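Local coordinates for protein ribulose bisphosphate carboxylase (Hyperthermus butylicus DSM 5456, PDB 6HUN) that probably catalyses the addition of carbon dioxide and water to ribulose 1,5-bisphosphate, giving two molecules of 3-phosphoglycerate, in an archaeal AMP degradation pathway, at residues L314-A319 / R349-Q354; R423-A428 / I433-Y438. One frame throughout, in Å; residues are numbered along the deposited sequence.

In the fold
Both contacts lie in the catalytic domain, built on an eight-stranded alpha/beta barrel, but they share no helix and lie about 31 Å apart between centres. Contact 1 is near the middle of the chain, about 7 Å from its centre, where two successive barrel helices meet through aliphatic side chains without a hydrogen bond between the segments. Contact 2 lies farther out, about 29 Å from that centre, and joins helix 415-431 to the short helix after it, near the C-terminus. It buries more surface, is still largely screened from solvent, and mixes an aromatic ring, a leucine and a backbone hydrogen bond.

Contact 1. Residues L314-A319 / R349-Q354; sequences LVAKLA and RIVREQ
Ala316 and Val351 meet where two successive outer helices of the alpha/beta barrel, 312-322 and 339-352, come side by side. The methyl of Ala316 points toward helix 339-352, and its CB lies 3.6 Å from CG1 of Val351. A residue this small suits the site, because the backbones come close: the CA atoms of Lys317 and Val351 are 6.4 Å apart. Val351 presents one branch to the contact. Its CG1 stands opposite the carbonyl carbon (chi1 -54°), which brings that methyl to Ala316.

Next to Val351 in sequence, Ile350 lies against the lysine chain. CD1 is 4.0 Å from CE of Lys317, and CG1 of the isoleucine is 4.1 Å from the same carbon, so two aliphatic chains cross at an angle. CG2 of Ile350 comes more loosely to CB of Ala316, at 4.5 Å.

In the barrel, strand 326-328 follows the first helix and precedes the second, so the contact joins the helices of consecutive beta-alpha units. Lysine is apt here because its methylenes serve as apolar packing while its ammonium leaves the interface. With CG anti to the backbone N and a bend at chi3 (-99°), the chain carries NZ to Asp139 and the carbonyl of Val140, which join the helix to the sheet holding strand 132-141. Gln368 adds a bond from strand 368-369, and together these partners satisfy a buried charge.

The end of helix 339-352 is held from the other helix as well: Arg320 NH1 bonds the carbonyl oxygens of Ile350 and Glu353. Within the second segment, Arg349 and Glu353 form a long salt bridge, NH1 to OE1 3.4 Å, and NE of Arg349 gives a weak, in-plane bond to OE2 of Glu353.

Contact 2. Residues R423-A428 / I433-Y438; sequences RQAVEA and ISLDEY
The ring of Tyr438 lies over the last turns of helix 415-431, one face turned to Ala428. CA of Ala428 stands 4.2 Å above the ring plane, over its centre, and CB is 4.1 Å from the ring centroid in an off-centre CH-pi contact. Alanine suits the place because a single methyl lets the flat ring lie this close to the helix backbone; tyrosine supplies that flat face and a hydroxyl for Lys431. A chi1 of -151° swings the ring across toward the helix. At the ring edge, in plane, Gln424 CB is 4.0 Å from CE2, and the carbonyl O of Gln424 approaches the same carbon obliquely at 3.3 Å.

Glu427 crosses the end of the ring: its CG is 3.2 Å from Tyr438 OH, and carboxylate and ring planes are 72° apart. The hydroxyl is hydrogen-bonded to Lys431 NZ, at the end of helix 415-431. A leucine in place of Tyr438 would lack ring and hydroxyl, and is likely to leave Lys431 without that partner and a gap over Ala428.

Separately from the ring, Leu435 offers the alanines a branched apolar end, its CD2 3.7 Å from CB of Ala428 and 4.1 Å from CA of Ala425. The backbone closes the turn: Ile433 N donates to Ala428 O at 2.9 Å, nearly straight (168°), consistent with the six-to-one bond of a Schellman motif at a helix end.

Helix 443-452 completes the packing, its Leu445 and Leu449 touching Tyr438 and Leu435, while the amide of Gln424 pairs with Glu444 and the backbone N of Leu445. His442 stacks with the Tyr438 ring, and Pro390 of helix 389-396 lies against Leu435, so short helix 435-438 sits among three longer helices following the last barrel strands.

Contact 1. Residues L314-A319 / R349-Q354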
loop_
_atom_site.group_PDB
_atom_site.type_symbol
_atom_site.label_atom_id
_atom_site.label_comp_id
_atom_site.label_asym_id
_atom_site.label_seq_id
_atom_site.Cartn_x
_atom_site.Cartn_y
_atom_site.Cartn_z
ATOM N N LEU A 314 13.648 -1.292 -4.277
ATOM C CA LEU A 314 13.405 -0.208 -3.327
ATOM C C LEU A 314 12.427 -0.652 -2.236
ATOM O O LEU A 314 12.549 -0.264 -1.061
ATOM C CB LEU A 314 12.942 1.030 -4.112
ATOM C CG LEU A 314 12.503 2.269 -3.285
ATOM C CD1 LEU A 314 13.675 2.739 -2.437
ATOM C CD2 LEU A 314 11.980 3.439 -4.113
ATOM N N VAL A 315 11.441 -1.474 -2.597
ATOM C CA VAL A 315 10.549 -1.969 -1.556
ATOM C C VAL A 315 11.370 -2.741 -0.506
ATOM O O VAL A 315 11.127 -2.630 0.696
ATOM C CB VAL A 315 9.490 -2.880 -2.193
ATOM C CG1 VAL A 315 8.669 -3.640 -1.092
ATOM C CG2 VAL A 315 8.584 -2.072 -3.152
ATOM N N ALA A 316 12.326 -3.564 -0.960
ATOM C CA ALA A 316 13.175 -4.305 -0.027
ATOM C C ALA A 316 14.040 -3.382 0.829
ATOM O O ALA A 316 14.190 -3.589 2.049
ATOM C CB ALA A 316 14.092 -5.322 -0.786
ATOM N N LYS A 317 14.581 -2.330 0.232
ATOM C CA LYS A 317 15.358 -1.366 1.014
ATOM C C LYS A 317 14.497 -0.668 2.070
ATOM O O LYS A 317 14.909 -0.521 3.234
ATOM C CB LYS A 317 15.968 -0.364 0.024
ATOM C CG LYS A 317 16.555 0.833 0.652
ATOM C CD LYS A 317 17.076 1.745 -0.448
ATOM C CE LYS A 317 18.523 1.569 -0.611
ATOM N NZ LYS A 317 19.174 2.658 -1.397
ATOM N N LEU A 318 13.267 -0.300 1.720
ATOM C CA LEU A 318 12.405 0.354 2.723
ATOM C C LEU A 318 12.013 -0.643 3.817
ATOM O O LEU A 318 11.873 -0.272 4.972
ATOM C CB LEU A 318 11.144 0.916 2.045
ATOM C CG LEU A 318 11.396 2.065 1.025
ATOM C CD1 LEU A 318 10.080 2.341 0.236
ATOM C CD2 LEU A 318 11.761 3.300 1.742
ATOM N N ALA A 319 11.768 -1.907 3.443
ATOM C CA ALA A 319 11.467 -2.933 4.452
ATOM C C ALA A 319 12.616 -3.123 5.455
ATOM O O ALA A 319 12.395 -3.251 6.669
ATOM C CB ALA A 319 11.172 -4.249 3.733
ATOM N N ARG A 349 21.762 -8.483 -2.334
ATOM C CA ARG A 349 22.848 -7.613 -1.896
ATOM C C ARG A 349 22.329 -6.418 -1.130
ATOM O O ARG A 349 22.895 -6.051 -0.098
ATOM C CB ARG A 349 23.711 -7.119 -3.071
ATOM C CG ARG A 349 24.589 -8.155 -3.732
ATOM C CD ARG A 349 25.327 -7.508 -4.933
ATOM N NE ARG A 349 26.265 -6.495 -4.444
ATOM C CZ ARG A 349 26.518 -5.311 -5.011
ATOM N NH1 ARG A 349 27.398 -4.495 -4.430
ATOM N NH2 ARG A 349 25.917 -4.939 -6.144
ATOM N N ILE A 350 21.240 -5.804 -1.593
ATOM C CA ILE A 350 20.811 -4.585 -0.899
ATOM C C ILE A 350 20.248 -4.883 0.508
ATOM O O ILE A 350 20.335 -4.034 1.396
ATOM C CB ILE A 350 19.806 -3.781 -1.749
ATOM C CG1 ILE A 350 19.639 -2.340 -1.163
ATOM C CG2 ILE A 350 18.378 -4.475 -1.843
ATOM C CD1 ILE A 350 20.969 -1.512 -1.217
ATOM N N VAL A 351 19.684 -6.065 0.758
ATOM C CA VAL A 351 19.173 -6.346 2.099
ATOM C C VAL A 351 20.228 -6.947 3.026
ATOM O O VAL A 351 20.060 -6.871 4.262
ATOM C CB VAL A 351 17.910 -7.249 2.073
ATOM C CG1 VAL A 351 16.818 -6.639 1.148
ATOM C CG2 VAL A 351 18.235 -8.674 1.602
ATOM N N ARG A 352 21.337 -7.528 2.488
ATOM C CA ARG A 352 22.304 -8.168 3.379
ATOM C C ARG A 352 23.555 -7.340 3.605
ATOM O O ARG A 352 24.237 -7.558 4.608
ATOM C CB ARG A 352 22.771 -9.525 2.833
ATOM C CG ARG A 352 21.671 -10.538 2.806
ATOM C CD ARG A 352 22.400 -11.918 2.744
ATOM N NE ARG A 352 23.201 -12.083 1.524
ATOM C CZ ARG A 352 23.225 -13.212 0.808
ATOM N NH1 ARG A 352 22.446 -14.218 1.159
ATOM N NH2 ARG A 352 23.967 -13.329 -0.287
ATOM N N GLU A 353 23.962 -6.515 2.653
ATOM C CA GLU A 353 25.282 -5.890 2.739
ATOM C C GLU A 353 25.336 -4.706 3.693
ATOM O O GLU A 353 24.338 -4.034 3.971
ATOM C CB GLU A 353 25.726 -5.459 1.365
ATOM C CG GLU A 353 26.109 -6.689 0.568
ATOM C CD GLU A 353 26.718 -6.344 -0.751
ATOM O OE1 GLU A 353 26.485 -5.217 -1.245
ATOM O OE2 GLU A 353 27.388 -7.213 -1.318
ATOM N N GLN A 354 26.541 -4.457 4.224
ATOM C CA GLN A 354 26.706 -3.254 5.028
ATOM C C GLN A 354 27.002 -2.027 4.182
ATOM O O GLN A 354 26.803 -0.898 4.653
ATOM C CB GLN A 354 27.829 -3.445 6.075
ATOM C CG GLN A 354 27.301 -4.048 7.387
ATOM C CD GLN A 354 25.827 -3.663 7.701
ATOM O OE1 GLN A 354 24.941 -4.531 7.643
ATOM N NE2 GLN A 354 25.575 -2.395 8.088
#

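Contact 2. Residues R423-A428 / I433-Y438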
loop_
_atom_site.group_PDB
_atom_site.type_symbol
_atom_site.label_atom_id
_atom_site.label_comp_id
_atom_site.label_asym_id
_atom_site.label_seq_id
_atom_site.Cartn_x
_atom_site.Cartn_y
_atom_site.Cartn_z
ATOM N N ARG A 423 17.125 -31.477 4.886
ATOM C CA ARG A 423 18.281 -31.257 5.761
ATOM C C ARG A 423 19.503 -32.024 5.264
ATOM O O ARG A 423 20.630 -31.518 5.308
ATOM C CB ARG A 423 17.945 -31.671 7.198
ATOM C CG ARG A 423 17.035 -30.704 7.978
ATOM C CD ARG A 423 17.761 -29.412 8.441
ATOM N NE ARG A 423 18.866 -29.632 9.372
ATOM C CZ ARG A 423 18.755 -29.673 10.703
ATOM N NH1 ARG A 423 17.570 -29.533 11.293
ATOM N NH2 ARG A 423 19.832 -29.867 11.459
ATOM N N GLN A 424 19.303 -33.236 4.767
ATOM C CA GLN A 424 20.450 -33.959 4.223
ATOM C C GLN A 424 20.957 -33.275 2.963
ATOM O O GLN A 424 22.172 -33.160 2.757
ATOM C CB GLN A 424 20.078 -35.411 3.952
ATOM C CG GLN A 424 19.712 -36.151 5.197
ATOM C CD GLN A 424 18.989 -37.431 4.908
ATOM O OE1 GLN A 424 18.532 -37.678 3.783
ATOM N NE2 GLN A 424 18.924 -38.298 5.918
ATOM N N ALA A 425 20.033 -32.779 2.127
ATOM C CA ALA A 425 20.435 -32.040 0.939
ATOM C C ALA A 425 21.246 -30.809 1.316
ATOM O O ALA A 425 22.281 -30.534 0.701
ATOM C CB ALA A 425 19.204 -31.661 0.117
ATOM N N VAL A 426 20.802 -30.068 2.346
ATOM C CA VAL A 426 21.570 -28.922 2.831
ATOM C C VAL A 426 22.914 -29.351 3.383
ATOM O O VAL A 426 23.918 -28.640 3.223
ATOM C CB VAL A 426 20.744 -28.160 3.886
ATOM C CG1 VAL A 426 21.591 -27.110 4.635
ATOM C CG2 VAL A 426 19.607 -27.484 3.160
ATOM N N GLU A 427 22.932 -30.494 4.087
ATOM C CA GLU A 427 24.156 -31.059 4.645
ATOM C C GLU A 427 25.177 -31.366 3.556
ATOM O O GLU A 427 26.357 -31.025 3.690
ATOM C CB GLU A 427 23.817 -32.321 5.438
ATOM C CG GLU A 427 24.869 -32.693 6.477
ATOM C CD GLU A 427 24.940 -31.659 7.600
ATOM O OE1 GLU A 427 24.369 -31.909 8.683
ATOM O OE2 GLU A 427 25.573 -30.598 7.397
ATOM N N ALA A 428 24.730 -31.948 2.445
ATOM C CA ALA A 428 25.639 -32.194 1.327
ATOM C C ALA A 428 26.253 -30.892 0.817
ATOM O O ALA A 428 27.461 -30.825 0.568
ATOM C CB ALA A 428 24.901 -32.931 0.213
ATOM N N ILE A 433 29.711 -32.071 -0.846
ATOM C CA ILE A 433 29.578 -33.428 -1.370
ATOM C C ILE A 433 28.529 -33.417 -2.470
ATOM O O ILE A 433 27.472 -32.789 -2.333
ATOM C CB ILE A 433 29.175 -34.421 -0.264
ATOM C CG1 ILE A 433 30.160 -34.370 0.889
ATOM C CG2 ILE A 433 29.078 -35.822 -0.821
ATOM C CD1 ILE A 433 29.939 -35.474 1.902
ATOM N N SER A 434 28.817 -34.116 -3.567
ATOM C CA SER A 434 27.837 -34.261 -4.631
ATOM C C SER A 434 26.591 -34.937 -4.092
ATOM O O SER A 434 26.656 -35.799 -3.213
ATOM C CB SER A 434 28.411 -35.094 -5.809
ATOM O OG SER A 434 29.512 -34.424 -6.362
ATOM N N LEU A 435 25.442 -34.515 -4.621
ATOM C CA LEU A 435 24.186 -35.063 -4.137
ATOM C C LEU A 435 24.074 -36.546 -4.446
ATOM O O LEU A 435 23.587 -37.315 -3.613
ATOM C CB LEU A 435 23.011 -34.324 -4.745
ATOM C CG LEU A 435 22.491 -33.051 -4.071
ATOM C CD1 LEU A 435 21.150 -32.823 -4.677
ATOM C CD2 LEU A 435 22.401 -33.124 -2.541
ATOM N N ASP A 436 24.469 -36.953 -5.661
ATOM C CA ASP A 436 24.465 -38.372 -6.018
ATOM C C ASP A 436 25.269 -39.198 -5.007
ATOM O O ASP A 436 24.788 -40.213 -4.498
ATOM C CB ASP A 436 24.985 -38.538 -7.455
ATOM C CG ASP A 436 23.955 -38.083 -8.510
ATOM O OD1 ASP A 436 22.766 -37.909 -8.142
ATOM O OD2 ASP A 436 24.306 -37.908 -9.704
ATOM N N GLU A 437 26.453 -38.717 -4.631
ATOM C CA GLU A 437 27.278 -39.424 -3.649
ATOM C C GLU A 437 26.632 -39.426 -2.270
ATOM O O GLU A 437 26.609 -40.448 -1.574
ATOM C CB GLU A 437 28.659 -38.777 -3.596
ATOM C CG GLU A 437 29.647 -39.414 -2.644
ATOM C CD GLU A 437 30.993 -38.704 -2.677
ATOM O OE1 GLU A 437 31.755 -38.808 -1.697
ATOM O OE2 GLU A 437 31.303 -38.032 -3.687
ATOM N N TYR A 438 26.105 -38.272 -1.842
ATOM C CA TYR A 438 25.498 -38.213 -0.517
ATOM C C TYR A 438 24.293 -39.132 -0.434
ATOM O O TYR A 438 24.064 -39.789 0.590
ATOM C CB TYR A 438 25.082 -36.768 -0.177
ATOM C CG TYR A 438 25.113 -36.477 1.303
ATOM C CD1 TYR A 438 26.287 -36.551 2.005
ATOM C CD2 TYR A 438 23.965 -36.084 1.995
ATOM C CE1 TYR A 438 26.347 -36.308 3.362
ATOM C CE2 TYR A 438 24.008 -35.803 3.372
ATOM C CZ TYR A 438 25.206 -35.917 4.046
ATOM O OH TYR A 438 25.294 -35.666 5.387
#